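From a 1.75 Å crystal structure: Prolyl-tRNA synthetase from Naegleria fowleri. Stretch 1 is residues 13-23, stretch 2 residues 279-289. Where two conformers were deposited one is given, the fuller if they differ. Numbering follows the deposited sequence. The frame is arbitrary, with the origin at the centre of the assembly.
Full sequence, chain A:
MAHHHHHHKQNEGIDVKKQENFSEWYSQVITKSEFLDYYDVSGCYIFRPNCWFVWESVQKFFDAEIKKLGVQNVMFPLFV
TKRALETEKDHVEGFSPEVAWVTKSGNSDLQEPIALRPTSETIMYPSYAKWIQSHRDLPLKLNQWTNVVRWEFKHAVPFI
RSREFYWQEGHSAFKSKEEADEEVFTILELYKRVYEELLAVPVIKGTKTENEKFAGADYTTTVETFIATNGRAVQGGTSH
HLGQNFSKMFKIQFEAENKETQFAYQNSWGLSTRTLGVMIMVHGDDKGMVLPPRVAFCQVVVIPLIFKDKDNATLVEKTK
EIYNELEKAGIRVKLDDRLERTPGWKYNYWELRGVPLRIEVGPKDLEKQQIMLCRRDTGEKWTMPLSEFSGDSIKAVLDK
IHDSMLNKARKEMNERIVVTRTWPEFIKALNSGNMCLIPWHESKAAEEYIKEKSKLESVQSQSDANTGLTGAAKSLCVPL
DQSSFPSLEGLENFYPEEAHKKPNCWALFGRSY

Stretch 1, residues 13-23: GIDVKKQENFS
Stretch 2 279-289: MIMVHGDDKGM

Residues 279-289 carry the end of a helix into a tight turn, and residues 13-23, largely irregular until a helix begins at Phe-22, lie alongside in the opposite sense: Phe-22 is level with Met-281 (CA to CA 9.0 Å), Lys-17 with Asp-286 (CA to CA 5.5 Å) and Ile-14 with Lys-287 (CA to CA 6.2 Å). Together they bury 455 Å².

Met-279 to His-283 are helical, with His-283 N bonded to Met-279 O at 3.0 Å. The side-chain contact of Met-281 is apolar. Met-281, with chi1 m and chi2 and chi3 both t, brings CG to 3.7 Å from CZ of Phe-22, whose ring (chi1 t, chi2 49°) is met obliquely; Met-281 SD lies 5.2 Å from the centroid of the Phe-22 ring.

The backbone leaves helical geometry at Gly-284 (phi/psi -61/154), although Gly-284 N still bonds to Ile-280 O at 2.8 Å. Carbonyls at this helix end receive the ammonium group of Lys-18, whose CB points toward stretch 2 and whose chain is fully extended, with all four chi angles t. Lys-18 NZ donates to Met-281 O at 2.8 Å and to Gly-284 O at 2.7 Å, so a single charged group satisfies two main-chain oxygens. A CB on Gly-284 would clash with Ile-280 O.

Asp-285 (phi/psi -137/-169, chi1 p) opens a type I turn closed at Gly-288, with Asp-285 N to Gly-288 O and Gly-288 N to Asp-285 O both 3.1 Å. Its CB points away from stretch 1, and Asp-285 OD1 accepts from Lys-287 N at 2.9 Å, bracing the turn from within.

Asp-286 (phi/psi -78/-6, chi1 m, chi2 -22°) is the polar hub. Asp-286 OD1 accepts from Lys-18 N at 2.7 Å, nearly linearly at 173°, while Asp-286 OD2 forms a salt bridge with Lys-17 NZ at a very short 2.4 Å. Lys-17 reaches it by folding its chain through m, t, p, p. Water 2 donates to Asp-286 OD2 at 2.9 Å and accepts from Gln-19 N at 3.0 Å. Water 1 sits between the main chains, 3.0 Å from Asp-286 O and 3.2 Å from Ile-14 O.

Lys-287 (phi/psi -96/-7) points its CB away from stretch 1. Ile-14 packs on the turn's backbone: its side chain, m at both chi angles, sets Ile-14 CB 3.6 Å from Asp-286 O and Ile-14 CG1 3.9 Å from Gly-288 N. Gly-288 adopts phi/psi 126/-144, where a CB would jam against the preceding carbonyl oxygen. Beyond it, Met-289 points its CB away and makes no contact with stretch 1.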

# COMPACT_ATOMS: atom_id res chain seq x y z
N GLY A 13 10.50 -1.89 -30.60
CA GLY A 13 10.21 -3.28 -30.88
C GLY A 13 11.10 -4.22 -30.09
O GLY A 13 12.18 -3.84 -29.62
N ILE A 14 10.62 -5.45 -29.95
CA ILE A 14 11.41 -6.53 -29.38
C ILE A 14 12.30 -7.07 -30.49
O ILE A 14 11.81 -7.50 -31.53
CB ILE A 14 10.50 -7.64 -28.82
CG1 ILE A 14 9.38 -7.04 -27.96
CG2 ILE A 14 11.31 -8.65 -28.02
CD1 ILE A 14 9.87 -6.19 -26.81
N ASP A 15 13.62 -7.02 -30.28
CA ASP A 15 14.59 -7.42 -31.29
C ASP A 15 15.16 -8.81 -31.06
O ASP A 15 16.02 -9.25 -31.83
CB ASP A 15 15.75 -6.41 -31.33
CG ASP A 15 15.27 -4.99 -31.60
OD1 ASP A 15 14.45 -4.80 -32.52
OD2 ASP A 15 15.71 -4.08 -30.87
N VAL A 16 14.71 -9.50 -30.01
CA VAL A 16 15.17 -10.85 -29.69
C VAL A 16 13.93 -11.70 -29.41
O VAL A 16 13.07 -11.30 -28.63
CB VAL A 16 16.11 -10.86 -28.47
CG1 VAL A 16 16.46 -12.28 -28.06
CG2 VAL A 16 17.38 -10.08 -28.78
N LYS A 17 13.86 -12.87 -30.04
CA LYS A 17 12.68 -13.71 -29.91
C LYS A 17 12.66 -14.46 -28.59
O LYS A 17 13.71 -14.77 -28.01
CB LYS A 17 12.60 -14.71 -31.07
CG LYS A 17 12.33 -14.04 -32.42
CD LYS A 17 12.26 -15.05 -33.56
CE LYS A 17 10.99 -15.90 -33.49
NZ LYS A 17 9.75 -15.08 -33.55
N LYS A 18 11.45 -14.75 -28.11
CA LYS A 18 11.29 -15.47 -26.85
C LYS A 18 12.00 -16.82 -26.90
O LYS A 18 12.58 -17.26 -25.90
CB LYS A 18 9.80 -15.65 -26.56
CG LYS A 18 9.45 -16.02 -25.12
CD LYS A 18 7.93 -16.11 -24.95
CE LYS A 18 7.55 -16.36 -23.52
NZ LYS A 18 6.05 -16.45 -23.35
N GLN A 19 11.98 -17.47 -28.06
CA GLN A 19 12.59 -18.77 -28.31
C GLN A 19 14.10 -18.70 -28.54
O GLN A 19 14.75 -19.75 -28.58
CB GLN A 19 11.93 -19.41 -29.54
CG GLN A 19 12.38 -18.77 -30.87
CD GLN A 19 11.38 -18.93 -32.01
OE1 GLN A 19 11.77 -19.17 -33.15
NE2 GLN A 19 10.10 -18.77 -31.71
N GLU A 20 14.66 -17.51 -28.77
CA GLU A 20 16.08 -17.36 -29.07
C GLU A 20 16.93 -17.18 -27.81
O GLU A 20 17.99 -17.80 -27.66
CB GLU A 20 16.31 -16.17 -30.01
CG GLU A 20 16.05 -16.44 -31.47
CD GLU A 20 16.10 -15.18 -32.32
OE1 GLU A 20 16.15 -14.06 -31.76
OE2 GLU A 20 16.06 -15.31 -33.56
N ASN A 21 16.51 -16.27 -26.94
CA ASN A 21 17.27 -15.94 -25.74
C ASN A 21 16.24 -15.44 -24.74
O ASN A 21 15.82 -14.28 -24.80
CB ASN A 21 18.34 -14.89 -26.03
CG ASN A 21 19.22 -14.60 -24.82
OD1 ASN A 21 18.77 -14.65 -23.68
ND2 ASN A 21 20.49 -14.29 -25.07
N PHE A 22 15.82 -16.33 -23.84
CA PHE A 22 14.67 -16.02 -22.99
C PHE A 22 14.97 -14.86 -22.06
O PHE A 22 14.09 -14.03 -21.80
CB PHE A 22 14.26 -17.28 -22.20
CG PHE A 22 12.95 -17.15 -21.48
CD1 PHE A 22 11.82 -16.67 -22.13
CD2 PHE A 22 12.83 -17.52 -20.15
CE1 PHE A 22 10.60 -16.54 -21.46
CE2 PHE A 22 11.62 -17.41 -19.47
CZ PHE A 22 10.50 -16.92 -20.14
N SER A 23 16.19 -14.78 -21.53
CA SER A 23 16.46 -13.72 -20.56
C SER A 23 16.57 -12.36 -21.24
O SER A 23 16.12 -11.35 -20.68
CB SER A 23 17.73 -14.06 -19.76
OG SER A 23 18.84 -14.21 -20.62
N MET A 279 3.06 -13.99 -14.95
CA MET A 279 2.13 -13.50 -15.96
C MET A 279 2.85 -13.16 -17.26
O MET A 279 2.42 -13.57 -18.35
CB MET A 279 1.39 -12.27 -15.41
CG MET A 279 0.34 -11.69 -16.36
SD MET A 279 -0.19 -10.05 -15.79
CE MET A 279 1.24 -9.04 -16.17
N ILE A 280 3.96 -12.44 -17.15
CA ILE A 280 4.69 -12.00 -18.34
C ILE A 280 5.38 -13.18 -19.02
O ILE A 280 5.33 -13.32 -20.25
CB ILE A 280 5.69 -10.90 -17.95
CG1 ILE A 280 4.93 -9.68 -17.42
CG2 ILE A 280 6.60 -10.57 -19.14
CD1 ILE A 280 5.85 -8.61 -16.83
N MET A 281 6.06 -14.03 -18.25
CA MET A 281 6.76 -15.16 -18.86
C MET A 281 5.79 -16.13 -19.53
O MET A 281 6.15 -16.75 -20.54
CB MET A 281 7.60 -15.92 -17.82
CG MET A 281 8.83 -15.15 -17.37
SD MET A 281 9.74 -16.10 -16.11
CE MET A 281 11.13 -14.99 -15.85
N VAL A 282 4.58 -16.29 -18.98
CA VAL A 282 3.61 -17.20 -19.58
C VAL A 282 3.03 -16.60 -20.86
O VAL A 282 3.00 -17.26 -21.91
CB VAL A 282 2.51 -17.57 -18.56
CG1 VAL A 282 1.39 -18.35 -19.25
CG2 VAL A 282 3.10 -18.40 -17.41
N HIS A 283 2.58 -15.34 -20.80
CA HIS A 283 1.75 -14.78 -21.88
C HIS A 283 2.49 -13.89 -22.87
O HIS A 283 1.97 -13.68 -23.98
CB HIS A 283 0.60 -13.95 -21.30
CG HIS A 283 -0.35 -14.73 -20.46
ND1 HIS A 283 -0.98 -15.87 -20.90
CD2 HIS A 283 -0.81 -14.51 -19.21
CE1 HIS A 283 -1.77 -16.33 -19.95
NE2 HIS A 283 -1.69 -15.52 -18.91
N GLY A 284 3.64 -13.32 -22.52
CA GLY A 284 4.33 -12.45 -23.45
C GLY A 284 4.73 -13.17 -24.73
O GLY A 284 4.91 -14.39 -24.76
N ASP A 285 4.85 -12.40 -25.82
CA ASP A 285 5.20 -12.98 -27.11
C ASP A 285 6.24 -12.08 -27.79
O ASP A 285 6.80 -11.17 -27.17
CB ASP A 285 3.93 -13.22 -27.96
CG ASP A 285 3.25 -11.92 -28.40
OD1 ASP A 285 3.83 -10.83 -28.25
OD2 ASP A 285 2.11 -12.00 -28.91
N ASP A 286 6.50 -12.33 -29.07
CA ASP A 286 7.57 -11.64 -29.76
C ASP A 286 7.20 -10.22 -30.17
O ASP A 286 8.06 -9.48 -30.66
CB ASP A 286 8.03 -12.44 -30.98
CG ASP A 286 8.77 -13.71 -30.59
OD1 ASP A 286 9.28 -13.78 -29.45
OD2 ASP A 286 8.85 -14.64 -31.41
N LYS A 287 5.94 -9.83 -29.99
CA LYS A 287 5.54 -8.44 -30.17
C LYS A 287 5.53 -7.66 -28.87
O LYS A 287 5.35 -6.44 -28.90
CB LYS A 287 4.16 -8.36 -30.84
CG LYS A 287 4.11 -8.92 -32.25
CD LYS A 287 2.68 -8.93 -32.77
CE LYS A 287 2.57 -9.55 -34.16
NZ LYS A 287 3.31 -8.75 -35.17
N GLY A 288 5.72 -8.33 -27.73
CA GLY A 288 5.79 -7.65 -26.46
C GLY A 288 4.84 -8.18 -25.42
O GLY A 288 4.57 -9.38 -25.35
N MET A 289 4.31 -7.28 -24.59
CA MET A 289 3.41 -7.65 -23.51
C MET A 289 2.08 -8.16 -24.05
O MET A 289 1.60 -7.70 -25.09
CB MET A 289 3.19 -6.44 -22.60
CG MET A 289 2.41 -6.72 -21.34
SD MET A 289 3.33 -7.68 -20.14
CE MET A 289 4.69 -6.57 -19.77
O HOH W 1 10.81 -10.56 -31.19
O HOH W 2 9.79 -16.95 -30.00